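Local coordinates for putative peptide binding protein (Ruminococcus gnavus, PDB 3NOH) that is of unknown function but probably binds peptides, perhaps in the manner of periplasmic binding proteins, at residues L119-T122 / D123-E126; R83-D86 / A87-V91; D36-I39 / R40-K44. One frame throughout, in Å; residues are numbered along the deposited sequence. Where two conformers were deposited one is given.

Contact 1: residues L119-T122 / D123-E126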
ATOM      1  N   LEU A 119       3.020 -11.158  -6.557  1.00 22.36           N
ATOM      2  CA  LEU A 119       1.717 -11.695  -6.229  1.00 22.99           C
ATOM      3  C   LEU A 119       0.676 -11.377  -7.335  1.00 23.49           C
ATOM      4  O   LEU A 119      -0.055 -12.253  -7.758  1.00 22.54           O
ATOM      5  CB  LEU A 119       1.192 -11.180  -4.913  1.00 18.74           C
ATOM      6  CG  LEU A 119      -0.240 -11.662  -4.548  1.00 21.33           C
ATOM      7  CD1 LEU A 119      -0.405 -13.251  -4.549  1.00 20.79           C
ATOM      8  CD2 LEU A 119      -0.744 -11.059  -3.242  1.00 19.56           C
ATOM      9  N   VAL A 120       0.591 -10.107  -7.717  1.00 22.75           N
ATOM     10  CA  VAL A 120      -0.487  -9.573  -8.568  1.00 23.60           C
ATOM     11  C   VAL A 120      -0.114  -9.537 -10.027  1.00 25.78           C
ATOM     12  O   VAL A 120       1.051  -9.472 -10.407  1.00 27.39           O
ATOM     13  CB  VAL A 120      -0.908  -8.150  -8.043  1.00 23.47           C
ATOM     14  CG1 VAL A 120      -1.869  -7.378  -8.975  1.00 29.12           C
ATOM     15  CG2 VAL A 120      -1.383  -8.221  -6.588  1.00 23.21           C
ATOM     16  N   SER A 121      -1.141  -9.696 -10.868  1.00 26.33           N
ATOM     17  CA  SER A 121      -1.048  -9.651 -12.297  0.50 27.50           C
ATOM     18  C   SER A 121      -0.255  -8.452 -12.802  1.00 27.54           C
ATOM     19  O   SER A 121      -0.571  -7.356 -12.414  1.00 25.98           O
ATOM     20  CB  SER A 121      -2.474  -9.514 -12.871  0.50 27.32           C
ATOM     21  OG  SER A 121      -2.433  -9.148 -14.230  0.50 24.07           O
ATOM     22  N   THR A 122       0.691  -8.667 -13.692  1.00 30.16           N
ATOM     23  CA  THR A 122       1.468  -7.577 -14.262  1.00 33.39           C
ATOM     24  C   THR A 122       0.542  -6.582 -15.003  1.00 35.88           C
ATOM     25  O   THR A 122       0.738  -5.371 -14.925  1.00 36.82           O
ATOM     26  CB  THR A 122       2.606  -8.134 -15.128  1.00 39.49           C
ATOM     27  OG1 THR A 122       2.052  -8.981 -16.139  1.00 44.48           O
ATOM     28  CG2 THR A 122       3.590  -8.950 -14.234  1.00 40.48           C
ATOM     29  N   ASP A 123      -0.510  -7.099 -15.654  1.00 34.95           N
ATOM     30  CA  ASP A 123      -1.545  -6.257 -16.286  1.00 40.84           C
ATOM     31  C   ASP A 123      -2.229  -5.344 -15.283  1.00 35.84           C
ATOM     32  O   ASP A 123      -2.423  -4.175 -15.564  1.00 38.10           O
ATOM     33  CB  ASP A 123      -2.655  -7.104 -16.962  1.00 44.73           C
ATOM     34  CG  ASP A 123      -2.235  -7.747 -18.266  1.00 59.02           C
ATOM     35  OD1 ASP A 123      -1.136  -7.459 -18.807  1.00 66.90           O
ATOM     36  OD2 ASP A 123      -3.055  -8.555 -18.762  1.00 72.62           O
ATOM     37  N   ALA A 124      -2.591  -5.863 -14.101  1.00 30.67           N
ATOM     38  CA  ALA A 124      -3.196  -5.062 -13.081  1.00 30.65           C
ATOM     39  C   ALA A 124      -2.238  -3.941 -12.630  1.00 31.02           C
ATOM     40  O   ALA A 124      -2.647  -2.817 -12.368  1.00 30.96           O
ATOM     41  CB  ALA A 124      -3.642  -5.922 -11.904  1.00 31.86           C
ATOM     42  N   LEU A 125      -0.952  -4.260 -12.503  1.00 30.35           N
ATOM     43  CA  LEU A 125       0.025  -3.223 -12.036  1.00 29.48           C
ATOM     44  C   LEU A 125       0.218  -2.094 -13.033  1.00 33.88           C
ATOM     45  O   LEU A 125       0.468  -0.950 -12.655  1.00 35.45           O
ATOM     46  CB  LEU A 125       1.374  -3.855 -11.725  1.00 29.09           C
ATOM     47  CG  LEU A 125       1.365  -4.913 -10.641  1.00 30.32           C
ATOM     48  CD1 LEU A 125       2.793  -5.493 -10.401  1.00 33.41           C
ATOM     49  CD2 LEU A 125       0.755  -4.321  -9.359  1.00 30.29           C
ATOM     50  N   GLU A 126       0.093  -2.399 -14.315  1.00 34.83           N
ATOM     51  CA  GLU A 126       0.229  -1.373 -15.353  1.00 39.80           C
ATOM     52  C   GLU A 126      -0.905  -0.337 -15.316  1.00 41.13           C
ATOM     53  O   GLU A 126      -0.754   0.764 -15.780  1.00 41.65           O
ATOM     54  CB  GLU A 126       0.353  -2.037 -16.726  1.00 40.76           C
ATOM     55  CG  GLU A 126       1.796  -2.486 -16.998  1.00 49.19           C
ATOM     56  CD  GLU A 126       2.779  -1.273 -17.033  1.00 62.31           C
ATOM     57  OE1 GLU A 126       2.889  -0.633 -18.109  1.00 52.82           O
ATOM     58  OE2 GLU A 126       3.403  -0.955 -15.973  1.00 61.59           O
TER
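L125 turns back across the start of its own helix to meet V120, a compact example of how a first helical turn closes on the loop that feeds it. At the base of the L125 side chain, CB sits 3.6 Å from T122 O. One bond further out, L125 CG lies 3.6 Å from S121 O, so the first part of the chain runs over two carbonyl oxygens. CG stands anti to the carbonyl carbon (chi1 -60°), which sends the branch toward the preceding residues. There the methyl L125 CD2 meets V120 CG1 at 4.0 Å, the two side chains slanting across each other. The same V120 methyl, CG1, also touches A124 CB at 3.7 Å, so one branch of V120 touches two helical side chains at once.

Next to this apolar patch, S121 caps the helix. In the conformer described here, one of two deposited, A124 N donates to S121 OG (3.3 Å, 160° at the hydrogen), a classic N-cap bond. The backbone of the same serine takes the next amide, L125 N donating to S121 O at 3.1 Å in the carbonyl plane. T122 O then accepts from E126 N at 3.1 Å, while T122 OG1 bonds a glycerol molecule, probably from the crystallisation liquor.

Around the turn, V120 rests on A105 of helix 98-107, and S121 and A124 on V106 of that helix. L125 reaches F113 in strand 112-116 together with I24 and C26 in strand 22-27, seating helix 122-126 against the sheet.

Contact 2: residues R83-D86 / A87-V91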
ATOM      1  N   ARG A  83       2.173   4.379  11.823  1.00 28.48           N
ATOM      2  CA  ARG A  83       2.921   5.578  11.434  0.50 30.70           C
ATOM      3  C   ARG A  83       2.042   6.525  10.605  1.00 28.84           C
ATOM      4  O   ARG A  83       2.110   7.747  10.816  1.00 32.16           O
ATOM      5  CB  ARG A  83       4.225   5.225  10.703  0.50 29.18           C
ATOM      6  CG  ARG A  83       5.242   4.493  11.573  0.50 31.90           C
ATOM      7  CD  ARG A  83       6.612   4.314  10.848  0.50 32.92           C
ATOM      8  NE  ARG A  83       6.544   3.670   9.528  0.50 36.65           N
ATOM      9  CZ  ARG A  83       6.566   2.351   9.318  0.50 33.12           C
ATOM     10  NH1 ARG A  83       6.622   1.513  10.345  0.50 33.09           N
ATOM     11  NH2 ARG A  83       6.543   1.871   8.082  0.50 38.74           N
ATOM     12  N   LEU A  84       1.234   5.982   9.691  1.00 29.45           N
ATOM     13  CA  LEU A  84       0.341   6.828   8.904  1.00 30.17           C
ATOM     14  C   LEU A  84      -0.670   7.537   9.787  1.00 30.04           C
ATOM     15  O   LEU A  84      -0.860   8.741   9.645  1.00 30.30           O
ATOM     16  CB  LEU A  84      -0.352   6.016   7.802  1.00 28.69           C
ATOM     17  CG  LEU A  84       0.530   5.652   6.591  1.00 27.16           C
ATOM     18  CD1 LEU A  84      -0.183   4.514   5.793  1.00 29.81           C
ATOM     19  CD2 LEU A  84       0.836   6.952   5.765  1.00 32.12           C
ATOM     20  N   ASN A  85      -1.254   6.828  10.768  1.00 27.46           N
ATOM     21  CA  ASN A  85      -2.217   7.499  11.629  0.50 27.24           C
ATOM     22  C   ASN A  85      -1.583   8.473  12.599  1.00 29.77           C
ATOM     23  O   ASN A  85      -2.172   9.511  12.932  1.00 31.56           O
ATOM     24  CB  ASN A  85      -3.174   6.501  12.270  0.50 26.61           C
ATOM     25  CG  ASN A  85      -3.933   5.767  11.218  0.50 24.74           C
ATOM     26  OD1 ASN A  85      -3.699   6.030  10.011  0.50 24.15           O
ATOM     27  ND2 ASN A  85      -4.829   4.841  11.625  0.50 20.47           N
ATOM     28  N   ASP A  86      -0.353   8.206  13.011  1.00 31.06           N
ATOM     29  CA  ASP A  86       0.401   9.187  13.789  1.00 35.09           C
ATOM     30  C   ASP A  86       0.617  10.495  13.005  1.00 37.23           C
ATOM     31  O   ASP A  86       0.681  11.578  13.590  1.00 38.98           O
ATOM     32  CB  ASP A  86       1.765   8.598  14.196  1.00 38.47           C
ATOM     33  CG  ASP A  86       1.653   7.554  15.318  1.00 45.10           C
ATOM     34  OD1 ASP A  86       0.559   7.392  15.909  1.00 39.85           O
ATOM     35  OD2 ASP A  86       2.664   6.874  15.590  1.00 44.65           O
ATOM     36  N   ALA A  87       0.699  10.364  11.677  1.00 35.95           N
ATOM     37  CA  ALA A  87       0.905  11.497  10.773  1.00 37.63           C
ATOM     38  C   ALA A  87      -0.424  12.167  10.371  1.00 40.92           C
ATOM     39  O   ALA A  87      -0.433  13.112   9.592  1.00 43.02           O
ATOM     40  CB  ALA A  87       1.677  11.054   9.551  1.00 37.58           C
ATOM     41  N   GLY A  88      -1.538  11.699  10.938  1.00 38.10           N
ATOM     42  CA  GLY A  88      -2.818  12.385  10.827  1.00 39.68           C
ATOM     43  C   GLY A  88      -3.685  11.802   9.720  1.00 36.20           C
ATOM     44  O   GLY A  88      -4.764  12.334   9.458  1.00 38.07           O
ATOM     45  N   ALA A  89      -3.211  10.736   9.080  1.00 33.15           N
ATOM     46  CA  ALA A  89      -3.999   9.992   8.105  1.00 33.76           C
ATOM     47  C   ALA A  89      -4.969   9.098   8.907  1.00 36.71           C
ATOM     48  O   ALA A  89      -4.828   8.990  10.147  1.00 38.22           O
ATOM     49  CB  ALA A  89      -3.087   9.166   7.209  1.00 32.64           C
ATOM     50  N   ASP A  90      -6.030   8.601   8.268  1.00 31.11           N
ATOM     51  CA  ASP A  90      -6.887   7.591   8.905  1.00 29.81           C
ATOM     52  C   ASP A  90      -6.892   6.380   7.986  1.00 26.76           C
ATOM     53  O   ASP A  90      -7.702   6.255   7.089  1.00 29.16           O
ATOM     54  CB  ASP A  90      -8.317   8.014   9.201  1.00 31.04           C
ATOM     55  CG  ASP A  90      -9.105   6.925  10.050  1.00 38.61           C
ATOM     56  OD1 ASP A  90      -8.509   5.953  10.616  1.00 35.68           O
ATOM     57  OD2 ASP A  90     -10.334   7.095  10.194  1.00 45.34           O
ATOM     58  N   VAL A  91      -5.886   5.558   8.169  1.00 25.08           N
ATOM     59  CA  VAL A  91      -5.703   4.376   7.337  1.00 23.03           C
ATOM     60  C   VAL A  91      -6.065   3.122   8.135  1.00 21.95           C
ATOM     61  O   VAL A  91      -5.885   3.074   9.370  1.00 23.14           O
ATOM     62  CB  VAL A  91      -4.239   4.321   6.835  1.00 23.56           C
ATOM     63  CG1 VAL A  91      -3.930   3.037   6.109  1.00 22.82           C
ATOM     64  CG2 VAL A  91      -3.965   5.559   5.927  1.00 24.40           C
TER
HETATM   65  O   HOH W   1      -5.525   9.214  12.934  1.00 45.87           O
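L84 and V91 form the apolar side of this turn from helix to strand, L84 CD1 lying 3.9 Å from V91 CG2 as the two chains pass at a slant. A89 CB packs close by, against the L84 carbonyl. The backbone is tied here too: A89 N donates to L84 O at 3.1 Å and G88 N to N85 O at 3.0 Å, the paired bonds of a Schellman motif, with G88 at positive phi (97°). Contacts with I64 of strand 61-67 continue this packed side from both L84 and V91.

N85 marks the passage to the wetter side. In the conformer described, its CG lies anti to the carbonyl carbon (chi1 -60°), turning the amide toward V91. OD1 of N85 accepts from V91 N at 2.9 Å, and N85 ND2 donates to a lone pair of V91 O at 3.1 Å. Beyond it the contact is looser: a water donates to A89 O and only weakly to N85 O, while D86, G88 and D90 are exposed.

Chemically, the backbone angles at G88 call for glycine, since a CB there would be pressed against the preceding carbonyl oxygen. The N85 amide serves the backbone N-H and C=O of V91 together, joining helix end to strand 90-96.

Contact 3: residues D36-I39 / R40-K44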
ATOM      1  N   ASP A  36      -4.932  12.769  -6.884  1.00 35.58           N
ATOM      2  CA  ASP A  36      -3.943  13.841  -6.921  1.00 39.18           C
ATOM      3  C   ASP A  36      -2.501  13.256  -6.932  1.00 38.19           C
ATOM      4  O   ASP A  36      -2.083  12.583  -6.020  1.00 35.56           O
ATOM      5  CB  ASP A  36      -4.194  14.787  -5.728  1.00 38.89           C
ATOM      6  CG  ASP A  36      -3.290  16.001  -5.734  1.00 40.91           C
ATOM      7  OD1 ASP A  36      -2.179  15.894  -5.188  1.00 52.64           O
ATOM      8  OD2 ASP A  36      -3.718  17.043  -6.257  1.00 46.23           O
ATOM      9  N   GLU A  37      -1.743  13.505  -7.991  1.00 41.68           N
ATOM     10  CA  GLU A  37      -0.402  12.942  -8.097  1.00 39.61           C
ATOM     11  C   GLU A  37       0.541  13.313  -6.928  1.00 37.85           C
ATOM     12  O   GLU A  37       1.284  12.465  -6.461  1.00 37.39           O
ATOM     13  CB  GLU A  37       0.225  13.355  -9.443  1.00 45.25           C
ATOM     14  CG  GLU A  37       1.638  12.840  -9.626  1.00 52.97           C
ATOM     15  CD  GLU A  37       2.114  12.970 -11.069  1.00 64.22           C
ATOM     16  OE1 GLU A  37       1.593  13.843 -11.791  1.00 62.24           O
ATOM     17  OE2 GLU A  37       2.989  12.173 -11.472  1.00 69.25           O
ATOM     18  N   ASP A  38       0.493  14.560  -6.473  1.00 39.90           N
ATOM     19  CA  ASP A  38       1.303  15.025  -5.343  1.00 42.48           C
ATOM     20  C   ASP A  38       1.028  14.249  -4.056  1.00 38.94           C
ATOM     21  O   ASP A  38       1.970  13.928  -3.327  1.00 38.35           O
ATOM     22  CB  ASP A  38       1.049  16.509  -5.098  1.00 46.35           C
ATOM     23  CG  ASP A  38       1.695  17.045  -3.787  1.00 61.03           C
ATOM     24  OD1 ASP A  38       2.880  17.461  -3.832  1.00 64.33           O
ATOM     25  OD2 ASP A  38       0.997  17.084  -2.727  1.00 67.02           O
ATOM     26  N   ILE A  39      -0.246  13.926  -3.774  1.00 37.25           N
ATOM     27  CA  ILE A  39      -0.569  13.138  -2.608  1.00 35.13           C
ATOM     28  C   ILE A  39      -0.006  11.739  -2.757  1.00 31.54           C
ATOM     29  O   ILE A  39       0.604  11.193  -1.832  1.00 32.99           O
ATOM     30  CB  ILE A  39      -2.110  13.024  -2.340  1.00 35.98           C
ATOM     31  CG1 ILE A  39      -2.634  14.355  -1.828  1.00 44.18           C
ATOM     32  CG2 ILE A  39      -2.409  11.938  -1.328  1.00 34.82           C
ATOM     33  CD1 ILE A  39      -2.096  14.738  -0.458  1.00 50.87           C
ATOM     34  N   ARG A  40      -0.164  11.158  -3.952  1.00 30.87           N
ATOM     35  CA  ARG A  40       0.413   9.850  -4.183  1.00 29.46           C
ATOM     36  C   ARG A  40       1.944   9.849  -4.054  1.00 32.53           C
ATOM     37  O   ARG A  40       2.488   8.905  -3.505  1.00 28.13           O
ATOM     38  CB  ARG A  40       0.014   9.271  -5.544  1.00 32.38           C
ATOM     39  CG  ARG A  40      -1.488   8.996  -5.659  1.00 28.68           C
ATOM     40  CD  ARG A  40      -1.822   8.005  -6.828  1.00 27.77           C
ATOM     41  NE  ARG A  40      -1.267   8.472  -8.093  1.00 30.63           N
ATOM     42  CZ  ARG A  40      -1.851   9.338  -8.931  1.00 38.24           C
ATOM     43  NH1 ARG A  40      -3.056   9.859  -8.667  1.00 33.15           N
ATOM     44  NH2 ARG A  40      -1.223   9.692 -10.052  1.00 39.96           N
ATOM     45  N   GLU A  41       2.595  10.893  -4.551  1.00 35.05           N
ATOM     46  CA  GLU A  41       4.057  11.041  -4.397  1.00 38.76           C
ATOM     47  C   GLU A  41       4.421  11.211  -2.921  1.00 39.22           C
ATOM     48  O   GLU A  41       5.398  10.627  -2.445  1.00 37.68           O
ATOM     49  CB  GLU A  41       4.601  12.195  -5.261  1.00 42.48           C
ATOM     50  CG  GLU A  41       4.561  11.930  -6.792  1.00 43.45           C
ATOM     51  CD  GLU A  41       5.292  10.621  -7.192  1.00 50.28           C
ATOM     52  OE1 GLU A  41       6.455  10.421  -6.758  1.00 51.08           O
ATOM     53  OE2 GLU A  41       4.696   9.788  -7.910  1.00 49.35           O
ATOM     54  N   GLN A  42       3.619  11.986  -2.173  1.00 36.88           N
ATOM     55  CA  GLN A  42       3.885  12.114  -0.736  1.00 36.19           C
ATOM     56  C   GLN A  42       3.807  10.770  -0.060  1.00 35.49           C
ATOM     57  O   GLN A  42       4.661  10.458   0.779  1.00 34.89           O
ATOM     58  CB  GLN A  42       2.914  13.069  -0.055  1.00 36.62           C
ATOM     59  CG  GLN A  42       3.150  14.504  -0.295  1.00 41.16           C
ATOM     60  CD  GLN A  42       2.278  15.335   0.620  1.00 45.00           C
ATOM     61  OE1 GLN A  42       2.393  15.231   1.832  1.00 49.16           O
ATOM     62  NE2 GLN A  42       1.407  16.154   0.046  1.00 48.88           N
ATOM     63  N   LEU A  43       2.784   9.980  -0.420  1.00 32.55           N
ATOM     64  CA  LEU A  43       2.625   8.620   0.156  1.00 29.46           C
ATOM     65  C   LEU A  43       3.800   7.695  -0.173  1.00 32.04           C
ATOM     66  O   LEU A  43       4.247   6.917   0.688  1.00 33.40           O
ATOM     67  CB  LEU A  43       1.309   7.930  -0.216  1.00 28.67           C
ATOM     68  CG  LEU A  43       0.059   8.487   0.447  1.00 29.28           C
ATOM     69  CD1 LEU A  43      -1.203   7.991  -0.276  1.00 27.68           C
ATOM     70  CD2 LEU A  43       0.089   8.105   1.968  1.00 29.84           C
ATOM     71  N   LYS A  44       4.285   7.746  -1.415  1.00 31.41           N
ATOM     72  CA  LYS A  44       5.456   6.981  -1.754  1.00 32.42           C
ATOM     73  C   LYS A  44       6.638   7.342  -0.865  1.00 37.09           C
ATOM     74  O   LYS A  44       7.317   6.454  -0.332  1.00 37.50           O
ATOM     75  CB  LYS A  44       5.828   7.222  -3.231  1.00 31.40           C
ATOM     76  CG  LYS A  44       4.866   6.597  -4.213  1.00 32.11           C
ATOM     77  CD  LYS A  44       5.205   6.991  -5.630  1.00 35.61           C
ATOM     78  CE  LYS A  44       4.246   6.454  -6.659  1.00 39.99           C
ATOM     79  NZ  LYS A  44       4.637   6.944  -8.018  1.00 37.44           N
TER
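R40 folds back along the first turn of helix 37-47 until its guanidinium lies over E37, whose CA is 3.8 Å from the plane of the group and offset toward its rim. The bend at chi3 (-54°) brings it there, and outside partners hold it: NE forms a salt bridge with D129 and NH1 bonds L34 O. E37 in turn runs alongside E41, E37 CG lying 4.2 Å from E41 CG, with their carboxylates turned 71° apart. E41 OE2 forms a salt bridge with K44 NZ at 2.8 Å, a charge shared with D129, which may partly offset the nearness of the two acidic groups.

I39 works on another flank. Its CD1 lies 3.8 Å from Q42 NE2, and its CG2 approaches L43 CD1. The Q42 amide donates through NE2 to D38 OD2 at 3.0 Å, the oxygen being met on its syn side though well out of the carboxylate plane, while OE1 accepts from R55 N. Putting an alanine here would probably leave the D38 carboxylate and R55 N each without this partner and take away the amide that I39 CD1 lies against.

D36 OD1 accepts from I39 N at 3.1 Å and D36 O from R40 N: an aspartate N-cap opening an alpha-helix, followed by side-chain pairs spaced three and four residues apart.

Along the chain contact 3 comes first, then contact 2, then contact 1, each at or near a helix end beside the mixed five-stranded sheet. Contacts 2 and 3 are neighbours, their centres about 15 Å apart, and they meet where L84 CD2 of helix 71-86 packs on L43 CD2 of helix 37-47 at 4.0 Å. Contact 1 lies apart, its centre about 27 Å from that of contact 2, across the chain's centre, and 20 Å from that of contact 3. Strand 22-27 is shared by contacts 1 and 3, and strand 61-67 lines contact 2. These local caps fix where helices start or stop against one sheet, while contacts 2 and 3 also pack two helices together.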